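PDB 3DNH: CREG-like beta-barrel domain-containing protein from Agrobacterium tumefaciens, which is of unknown function but, as a CREG-like beta-barrel protein related to pyridoxamine 5'-phosphate oxidases, may bind a flavin such as FMN. Local coordinates for residues I89-A94 with Y147-E152; A126-I129 with K134-L137; E180-A185 with K245-A250; G208-R213 with A229-R234. All coordinates share one frame; numbering follows the deposited sequence.

Contact 1: residues I89-A94 with Y147-E152; sequences ISVTLA and YRLRTE
L149 turns its CG anti to the backbone N (chi1 175°), while I89 and V91 each hold one branch between backbone N and carbonyl carbon (I89 CG1, chi1 64°; V91 CG2). These torsions send three aliphatic chains to one meeting point. L149 forks between the other two. Its CD1 branch lies 3.8 Å from I89 CD1 and 3.9 Å from I89 CG1, the two chains slanting past one another. Its CD2 branch meets V91 CG2 tip to tip, also at 3.8 Å. All three residues are buried, and the pairing is purely apolar. The backbones stay well apart, with I89 CA and L149 CA 8.3 Å from each other, because strands 88-93 and 144-157 are not neighbours here: strand 106-115 runs between them and hydrogen-bonds to 88-93 through L109 and G111. L44 and F71, from strands 41-47 and 69-74, pack on the same cluster. The alternating residues S90 and T92 point the other way, where both hydroxyls bond T56 of the second subunit. Such inward aliphatic packing between next-but-one strands is that of a closed six-stranded antiparallel barrel, consistent with the split barrel of the FMN-binding family.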
# COMPACT_ATOMS: atom_id res chain seq x y z
N ILE A 89 15.79 -4.70 2.68
CA ILE A 89 14.36 -4.32 2.63
C ILE A 89 13.91 -4.04 1.21
O ILE A 89 14.75 -3.87 0.30
CB ILE A 89 14.03 -3.05 3.51
CG1 ILE A 89 14.74 -1.77 3.03
CG2 ILE A 89 14.39 -3.33 5.00
CD1 ILE A 89 14.07 -0.44 3.62
N SER A 90 12.59 -3.99 1.00
CA SER A 90 12.01 -3.51 -0.24
C SER A 90 10.85 -2.57 0.09
O SER A 90 10.12 -2.81 1.06
CB SER A 90 11.51 -4.68 -1.10
OG SER A 90 10.97 -4.23 -2.34
N VAL A 91 10.66 -1.52 -0.71
CA VAL A 91 9.47 -0.64 -0.55
C VAL A 91 8.77 -0.49 -1.88
O VAL A 91 9.42 -0.54 -2.92
CB VAL A 91 9.82 0.78 0.01
CG1 VAL A 91 10.48 0.69 1.35
CG2 VAL A 91 10.74 1.55 -0.96
N THR A 92 7.45 -0.37 -1.84
CA THR A 92 6.71 -0.03 -3.04
C THR A 92 5.96 1.24 -2.74
O THR A 92 5.20 1.32 -1.79
CB THR A 92 5.79 -1.13 -3.55
OG1 THR A 92 6.60 -2.28 -3.85
CG2 THR A 92 4.99 -0.69 -4.85
N LEU A 93 6.23 2.24 -3.57
CA LEU A 93 5.56 3.50 -3.52
C LEU A 93 4.53 3.59 -4.64
O LEU A 93 4.80 3.19 -5.78
CB LEU A 93 6.59 4.60 -3.64
CG LEU A 93 7.34 4.96 -2.36
CD1 LEU A 93 8.22 3.80 -1.88
CD2 LEU A 93 8.25 6.17 -2.66
N ALA A 94 3.34 4.11 -4.32
CA ALA A 94 2.33 4.31 -5.35
C ALA A 94 1.42 5.48 -4.96
O ALA A 94 1.29 5.74 -3.75
CB ALA A 94 1.54 3.04 -5.56
N TYR A 147 15.09 5.65 9.76
CA TYR A 147 15.90 4.91 8.77
C TYR A 147 15.88 5.60 7.43
O TYR A 147 14.88 6.14 7.08
CB TYR A 147 15.28 3.55 8.51
CG TYR A 147 15.00 2.71 9.71
CD1 TYR A 147 15.87 1.68 10.08
CD2 TYR A 147 13.82 2.87 10.43
CE1 TYR A 147 15.58 0.85 11.18
CE2 TYR A 147 13.54 2.11 11.49
CZ TYR A 147 14.42 1.09 11.87
OH TYR A 147 14.08 0.33 12.94
N ARG A 148 16.96 5.54 6.64
CA ARG A 148 16.80 5.90 5.23
C ARG A 148 17.09 4.70 4.33
O ARG A 148 17.86 3.78 4.70
CB ARG A 148 17.57 7.19 4.83
CG ARG A 148 19.03 7.11 5.09
CD ARG A 148 19.82 8.28 4.47
NE ARG A 148 19.60 9.56 5.13
CZ ARG A 148 20.32 10.03 6.15
NH1 ARG A 148 21.33 9.34 6.68
NH2 ARG A 148 20.02 11.20 6.67
N LEU A 149 16.43 4.69 3.19
CA LEU A 149 16.60 3.63 2.23
C LEU A 149 17.89 3.90 1.48
O LEU A 149 18.08 4.99 0.92
CB LEU A 149 15.40 3.56 1.26
CG LEU A 149 15.56 2.54 0.13
CD1 LEU A 149 15.73 1.12 0.63
CD2 LEU A 149 14.37 2.66 -0.82
N ARG A 150 18.79 2.91 1.49
CA ARG A 150 19.90 2.89 0.57
C ARG A 150 19.46 2.08 -0.64
O ARG A 150 19.42 0.86 -0.57
CB ARG A 150 21.11 2.22 1.21
CG ARG A 150 22.39 2.53 0.49
CD ARG A 150 23.58 1.68 0.91
NE ARG A 150 23.56 1.23 2.30
CZ ARG A 150 24.31 0.23 2.77
NH1 ARG A 150 25.12 -0.43 1.96
NH2 ARG A 150 24.25 -0.13 4.05
N THR A 151 19.11 2.74 -1.74
CA THR A 151 18.50 2.05 -2.88
C THR A 151 19.58 1.32 -3.67
O THR A 151 20.61 1.93 -4.03
CB THR A 151 17.75 3.04 -3.80
OG1 THR A 151 16.62 3.59 -3.09
CG2 THR A 151 17.24 2.34 -5.06
N GLU A 152 19.35 0.03 -3.95
CA GLU A 152 20.29 -0.76 -4.72
C GLU A 152 19.69 -1.26 -6.03
O GLU A 152 20.41 -1.65 -6.93
CB GLU A 152 20.82 -1.95 -3.89
CG GLU A 152 21.52 -1.53 -2.63
CD GLU A 152 22.04 -2.69 -1.85
OE1 GLU A 152 21.26 -3.33 -1.13
OE2 GLU A 152 23.24 -2.94 -1.94

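Contact 2: residues A126-I129 with K134-L137; sequences ARYI and KAKL
I129 and K136 cross their side chains at about a right angle, while Y128 offers A135 the edge of its ring. A135 CB sits near the ring plane, 3.5 Å from Y128 CE2 and 3.6 Å from Y128 CD2, so the methyl abuts the rim of the tyrosine. The same methyl is pressed from I129: I129 CD1 approaches A135 CB to 3.5 Å, closer than ordinary van der Waals contact, and comes within 3.2 Å of the backbone N of K136. The other branch, I129 CG2, stands anti to its own backbone N and lies against the lysine chain, which bends at chi3 (-138°) and chi4 (-80°) until K136 NZ hangs 3.3 Å from I129 CG2. A water accepts from K136 NZ at 3.1 Å and probably donates to the carbonyl O of I129, although that second distance is too short to be sure of. The Y128 hydroxyl is held by N60, and L102 of the second subunit packs on the tyrosine. Helix 121-131 meets the short helix 135-138 through a tight apolar wedge, and the folded lysine implies a mixed border, its methylenes sharing in the packing while its ammonium probably reaches the I129 carbonyl through water.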
# COMPACT_ATOMS: atom_id res chain seq x y z
N ALA A 126 11.65 17.17 11.70
CA ALA A 126 10.93 18.33 11.20
C ALA A 126 10.45 18.06 9.74
O ALA A 126 9.29 18.35 9.40
CB ALA A 126 11.80 19.56 11.28
N ARG A 127 11.31 17.44 8.94
CA ARG A 127 10.94 17.06 7.57
C ARG A 127 9.74 16.11 7.51
O ARG A 127 8.84 16.26 6.67
CB ARG A 127 12.11 16.42 6.85
CG ARG A 127 13.14 17.36 6.38
CD ARG A 127 14.38 16.57 5.96
NE ARG A 127 15.42 17.46 5.45
CZ ARG A 127 16.65 17.09 5.10
NH1 ARG A 127 17.05 15.82 5.26
NH2 ARG A 127 17.48 18.01 4.61
N TYR A 128 9.71 15.13 8.41
CA TYR A 128 8.64 14.18 8.47
C TYR A 128 7.30 14.78 8.92
O TYR A 128 6.26 14.51 8.32
CB TYR A 128 9.05 13.08 9.44
CG TYR A 128 8.22 11.83 9.41
CD1 TYR A 128 8.57 10.76 8.58
CD2 TYR A 128 7.16 11.67 10.28
CE1 TYR A 128 7.83 9.58 8.58
CE2 TYR A 128 6.42 10.51 10.31
CZ TYR A 128 6.77 9.45 9.47
OH TYR A 128 6.04 8.28 9.54
N ILE A 129 7.34 15.56 10.01
CA ILE A 129 6.20 16.30 10.55
C ILE A 129 5.53 17.19 9.50
O ILE A 129 4.31 17.32 9.48
CB ILE A 129 6.65 17.22 11.75
CG1 ILE A 129 6.87 16.41 13.05
CG2 ILE A 129 5.65 18.32 12.03
CD1 ILE A 129 5.86 15.43 13.32
N LYS A 134 0.28 14.33 12.21
CA LYS A 134 -0.08 13.48 13.33
C LYS A 134 1.15 12.86 13.98
O LYS A 134 1.09 12.41 15.12
CB LYS A 134 -1.08 12.40 12.93
CG LYS A 134 -2.51 12.82 13.11
CD LYS A 134 -3.53 11.69 12.83
CE LYS A 134 -3.66 11.31 11.34
NZ LYS A 134 -2.92 12.21 10.35
N ALA A 135 2.27 12.84 13.25
CA ALA A 135 3.50 12.29 13.78
C ALA A 135 3.94 13.08 15.03
O ALA A 135 4.70 12.58 15.84
CB ALA A 135 4.59 12.26 12.73
N LYS A 136 3.43 14.31 15.16
CA LYS A 136 3.73 15.18 16.29
C LYS A 136 3.51 14.44 17.58
O LYS A 136 4.13 14.75 18.60
CB LYS A 136 2.87 16.46 16.27
CG LYS A 136 3.19 17.40 15.10
CD LYS A 136 2.29 18.64 15.14
CE LYS A 136 1.78 19.03 13.74
NZ LYS A 136 2.77 19.79 12.90
N LEU A 137 2.64 13.44 17.52
CA LEU A 137 2.24 12.66 18.67
C LEU A 137 3.03 11.37 18.76
O LEU A 137 3.69 11.14 19.78
CB LEU A 137 0.73 12.37 18.62
CG LEU A 137 -0.04 12.00 19.90
CD1 LEU A 137 0.07 10.48 20.22
CD2 LEU A 137 0.38 12.88 21.11
O HOH W 1 2.86 19.39 9.81

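Contact 3: residues E180-A185 with K245-A250; sequences EELMAA and KQFEKA
L182 and F247 form a small apolar bridge between helix 180-194 and the C-terminal helix 244-254, its centre about 21 Å from the centre of the chain. One methyl does the work: L182 CD1 lies 3.9 Å from F247 CB and 4.1 Å from F247 CG, meeting the root of the phenylalanine. The two side chains cross at about a right angle. Both have CG anti to the backbone N (chi1 177° for L182, 178° for F247), which extends each toward the opposing helix. The F247 side chain also packs on E189 and L193, further along helix 180-194, and on V241. At the outer margin E181 reaches over to the opposing helix; its OE2 accepts from the backbone N of L244 and stays 4.4 Å from that of K245. On the far helix K249 NZ donates to the carbonyl O of K245 at 2.9 Å, tilted 18° from the carbonyl plane, and forms a salt bridge with E248 OE1, its hydrogen bond weak. The chemistry is therefore divided: aliphatic and aromatic carbon fills the buried side, while the E181 carboxylate faces the first backbone N-H groups of helix 244-254, where the helix dipole would probably favour its negative charge.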
# COMPACT_ATOMS: atom_id res chain seq x y z
N GLU A 180 25.26 24.10 -4.62
CA GLU A 180 25.42 24.45 -3.20
C GLU A 180 24.81 25.80 -2.82
O GLU A 180 24.25 25.93 -1.74
CB GLU A 180 26.87 24.37 -2.71
CG GLU A 180 27.94 24.50 -3.78
CD GLU A 180 28.00 23.29 -4.69
OE1 GLU A 180 27.67 23.44 -5.88
OE2 GLU A 180 28.35 22.18 -4.23
N GLU A 181 24.90 26.80 -3.72
CA GLU A 181 24.26 28.11 -3.47
C GLU A 181 22.75 28.02 -3.26
O GLU A 181 22.21 28.58 -2.28
CB GLU A 181 24.61 29.13 -4.58
CG GLU A 181 23.45 30.11 -4.83
CD GLU A 181 23.86 31.51 -5.22
OE1 GLU A 181 25.08 31.73 -5.45
OE2 GLU A 181 22.97 32.39 -5.28
N LEU A 182 22.04 27.32 -4.16
CA LEU A 182 20.59 27.06 -3.98
C LEU A 182 20.28 26.31 -2.69
O LEU A 182 19.34 26.62 -1.96
CB LEU A 182 20.08 26.19 -5.14
CG LEU A 182 18.61 25.79 -5.07
CD1 LEU A 182 17.70 26.99 -5.32
CD2 LEU A 182 18.30 24.67 -6.07
N MSE A 183 21.08 25.28 -2.44
CA MSE A 183 20.85 24.40 -1.29
C MSE A 183 21.12 25.15 0.01
O MSE A 183 20.43 24.94 1.00
CB MSE A 183 21.69 23.12 -1.43
CG MSE A 183 21.34 22.25 -2.69
SE MSE A 183 19.37 22.14 -3.12
CE MSE A 183 18.67 21.25 -1.54
N ALA A 184 22.12 26.04 0.01
CA ALA A 184 22.36 26.94 1.14
C ALA A 184 21.15 27.88 1.39
O ALA A 184 20.95 28.33 2.51
CB ALA A 184 23.66 27.73 0.96
N ALA A 185 20.34 28.12 0.37
CA ALA A 185 19.16 29.04 0.51
C ALA A 185 17.81 28.34 0.51
O ALA A 185 16.77 28.98 0.75
CB ALA A 185 19.19 30.10 -0.57
N LYS A 245 19.65 33.30 -7.99
CA LYS A 245 19.24 34.07 -9.16
C LYS A 245 18.46 33.19 -10.13
O LYS A 245 17.41 33.59 -10.61
CB LYS A 245 20.44 34.71 -9.90
CG LYS A 245 19.98 35.75 -10.91
CD LYS A 245 21.07 36.76 -11.31
CE LYS A 245 20.45 38.11 -11.60
NZ LYS A 245 19.64 38.59 -10.44
N GLN A 246 18.98 31.98 -10.39
CA GLN A 246 18.34 31.06 -11.31
C GLN A 246 17.00 30.58 -10.76
O GLN A 246 16.05 30.42 -11.51
CB GLN A 246 19.24 29.88 -11.68
CG GLN A 246 20.49 30.27 -12.50
CD GLN A 246 21.43 29.10 -12.70
OE1 GLN A 246 21.31 28.05 -12.06
NE2 GLN A 246 22.39 29.26 -13.61
N PHE A 247 16.93 30.35 -9.45
CA PHE A 247 15.65 29.95 -8.85
C PHE A 247 14.56 31.02 -9.03
O PHE A 247 13.46 30.74 -9.50
CB PHE A 247 15.83 29.68 -7.37
CG PHE A 247 14.58 29.31 -6.69
CD1 PHE A 247 13.93 28.12 -7.02
CD2 PHE A 247 14.05 30.11 -5.68
CE1 PHE A 247 12.75 27.75 -6.39
CE2 PHE A 247 12.86 29.72 -5.02
CZ PHE A 247 12.23 28.53 -5.38
N GLU A 248 14.88 32.23 -8.58
CA GLU A 248 13.99 33.38 -8.68
C GLU A 248 13.51 33.60 -10.14
O GLU A 248 12.34 33.93 -10.37
CB GLU A 248 14.67 34.62 -8.07
CG GLU A 248 14.01 36.01 -8.36
CD GLU A 248 14.98 37.20 -8.19
OE1 GLU A 248 16.19 36.94 -7.94
OE2 GLU A 248 14.55 38.38 -8.33
N LYS A 249 14.39 33.40 -11.12
CA LYS A 249 14.00 33.57 -12.53
C LYS A 249 13.01 32.49 -12.93
O LYS A 249 11.94 32.79 -13.45
CB LYS A 249 15.19 33.48 -13.49
CG LYS A 249 16.32 34.50 -13.28
CD LYS A 249 15.92 35.97 -13.52
CE LYS A 249 15.48 36.64 -12.19
NZ LYS A 249 16.42 36.32 -11.04
N ALA A 250 13.41 31.24 -12.72
CA ALA A 250 12.55 30.07 -12.88
C ALA A 250 11.19 30.23 -12.20
O ALA A 250 10.16 29.88 -12.78
CB ALA A 250 13.25 28.81 -12.34

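Contact 4: residues G208-R213 with A229-R234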
# COMPACT_ATOMS: atom_id res chain seq x y z
N GLY A 208 -0.06 20.12 -11.19
CA GLY A 208 -1.17 19.26 -11.57
C GLY A 208 -2.08 18.87 -10.42
O GLY A 208 -2.94 18.03 -10.58
N ALA A 209 -1.88 19.46 -9.24
CA ALA A 209 -2.66 19.10 -8.04
C ALA A 209 -3.92 19.97 -7.82
O ALA A 209 -4.20 20.90 -8.56
CB ALA A 209 -1.78 19.13 -6.80
N LYS A 210 -4.69 19.62 -6.79
CA LYS A 210 -5.91 20.37 -6.46
C LYS A 210 -5.64 21.41 -5.38
O LYS A 210 -4.91 21.16 -4.43
CB LYS A 210 -7.02 19.43 -5.99
CG LYS A 210 -8.07 19.04 -7.06
CD LYS A 210 -7.83 17.67 -7.69
CE LYS A 210 -8.21 16.49 -6.75
NZ LYS A 210 -7.21 16.26 -5.63
N THR A 211 -6.27 22.58 -5.52
CA THR A 211 -6.17 23.66 -4.53
C THR A 211 -6.40 23.14 -3.10
O THR A 211 -7.00 22.07 -2.88
CB THR A 211 -7.08 24.87 -4.87
OG1 THR A 211 -6.76 25.98 -4.02
CG2 THR A 211 -8.57 24.49 -4.76
N GLY A 212 -5.87 23.88 -2.13
CA GLY A 212 -5.86 23.38 -0.76
C GLY A 212 -4.90 24.17 0.08
O GLY A 212 -4.41 25.23 -0.34
N ARG A 213 -4.65 23.67 1.29
CA ARG A 213 -3.70 24.34 2.17
C ARG A 213 -2.37 23.65 1.96
O ARG A 213 -2.03 22.67 2.65
CB ARG A 213 -4.18 24.39 3.63
CG ARG A 213 -5.59 25.07 3.87
CD ARG A 213 -5.99 26.21 2.86
NE ARG A 213 -5.24 27.48 2.98
CZ ARG A 213 -4.55 28.09 2.00
NH1 ARG A 213 -4.46 27.55 0.79
NH2 ARG A 213 -3.93 29.26 2.23
N ALA A 229 -2.66 18.39 3.47
CA ALA A 229 -3.10 17.33 4.36
C ALA A 229 -3.41 15.99 3.65
O ALA A 229 -3.00 14.94 4.13
CB ALA A 229 -4.30 17.78 5.17
N SER A 230 -4.14 16.03 2.53
CA SER A 230 -4.50 14.81 1.80
C SER A 230 -3.59 14.44 0.62
O SER A 230 -3.60 13.28 0.19
CB SER A 230 -5.96 14.84 1.34
OG SER A 230 -6.20 15.89 0.41
N ASP A 231 -2.78 15.39 0.12
CA ASP A 231 -2.00 15.17 -1.11
C ASP A 231 -0.54 15.64 -1.10
O ASP A 231 -0.12 16.41 -0.25
CB ASP A 231 -2.74 15.79 -2.30
CG ASP A 231 -2.59 14.97 -3.59
OD1 ASP A 231 -3.28 15.34 -4.57
OD2 ASP A 231 -1.81 13.97 -3.63
N LEU A 232 0.23 15.16 -2.07
CA LEU A 232 1.61 15.61 -2.30
C LEU A 232 1.71 16.02 -3.76
O LEU A 232 1.04 15.40 -4.63
CB LEU A 232 2.64 14.48 -2.01
CG LEU A 232 2.70 13.85 -0.61
CD1 LEU A 232 3.66 12.65 -0.59
CD2 LEU A 232 3.07 14.88 0.48
N ALA A 233 2.55 17.01 -4.03
CA ALA A 233 2.82 17.48 -5.39
C ALA A 233 4.32 17.71 -5.60
O ALA A 233 5.09 17.92 -4.61
CB ALA A 233 2.05 18.79 -5.69
N ARG A 234 4.74 17.60 -6.86
CA ARG A 234 6.08 18.00 -7.27
C ARG A 234 6.00 18.85 -8.54
O ARG A 234 5.51 18.39 -9.57
CB ARG A 234 7.04 16.80 -7.49
CG ARG A 234 8.44 17.33 -7.84
CD ARG A 234 9.46 16.29 -7.90
NE ARG A 234 10.79 16.76 -8.30
CZ ARG A 234 11.67 17.45 -7.57
NH1 ARG A 234 11.39 17.88 -6.32
NH2 ARG A 234 12.87 17.71 -8.11
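D231 offers K210 and its own chain the two sides of one flat carboxylate. The backbone N of L232 comes from one side, donating to D231 OD2 at 2.8 Å from 38° out of the carboxylate plane. K210 NZ stands off the opposite side without bonding, 4.2 Å from D231 OD1. That separation is beyond a salt bridge, so the attraction is probably a loose one; the lysine, bent at chi2, chi3 and chi4, meets the aspartate at about a right angle. The guanidinium of R213 is turned back on its own segment: R213 NH1 donates to the carbonyl O of G212 at 2.6 Å, from 40° above the carbonyl plane. Beside these polar groups the methyls of A209 and A233 face each other, CB to CB at 4.0 Å, and W214 packs on both A209 and D231. At the far end R213 O and A229 N only come near, at 4.4 Å. G208 closes helix 199-206 with a Schellman motif, and the chain then runs through 209-213 into strand 215-220. The contact thus lays that linker over the start of strand 232-236, the opposite outer strand of a three-stranded antiparallel sheet whose middle strand, 223-227, bonds A233 through L226.

Contact 1 lies in the barrel core; contact 4 is a surface contact, and contacts 2 and 3 are partly buried. Contacts 1 and 2 both belong to the oxidase family's part of the fold and both touch the second subunit, with helix 135-138 of contact 2 leading into strand 144-157 of contact 1. Contacts 3 and 4 lie in the C-terminal part, strand 232-236 of contact 4 being followed by helix 244-254 of contact 3, and both lie across the chain's centre from contact 1. Polar groups take a larger share toward the surface: contact 1 is wholly aliphatic, contact 2 adds a lysine with a probable water bridge, contact 3 a carboxylate beside a helix start, and contact 4 a distant charge pair.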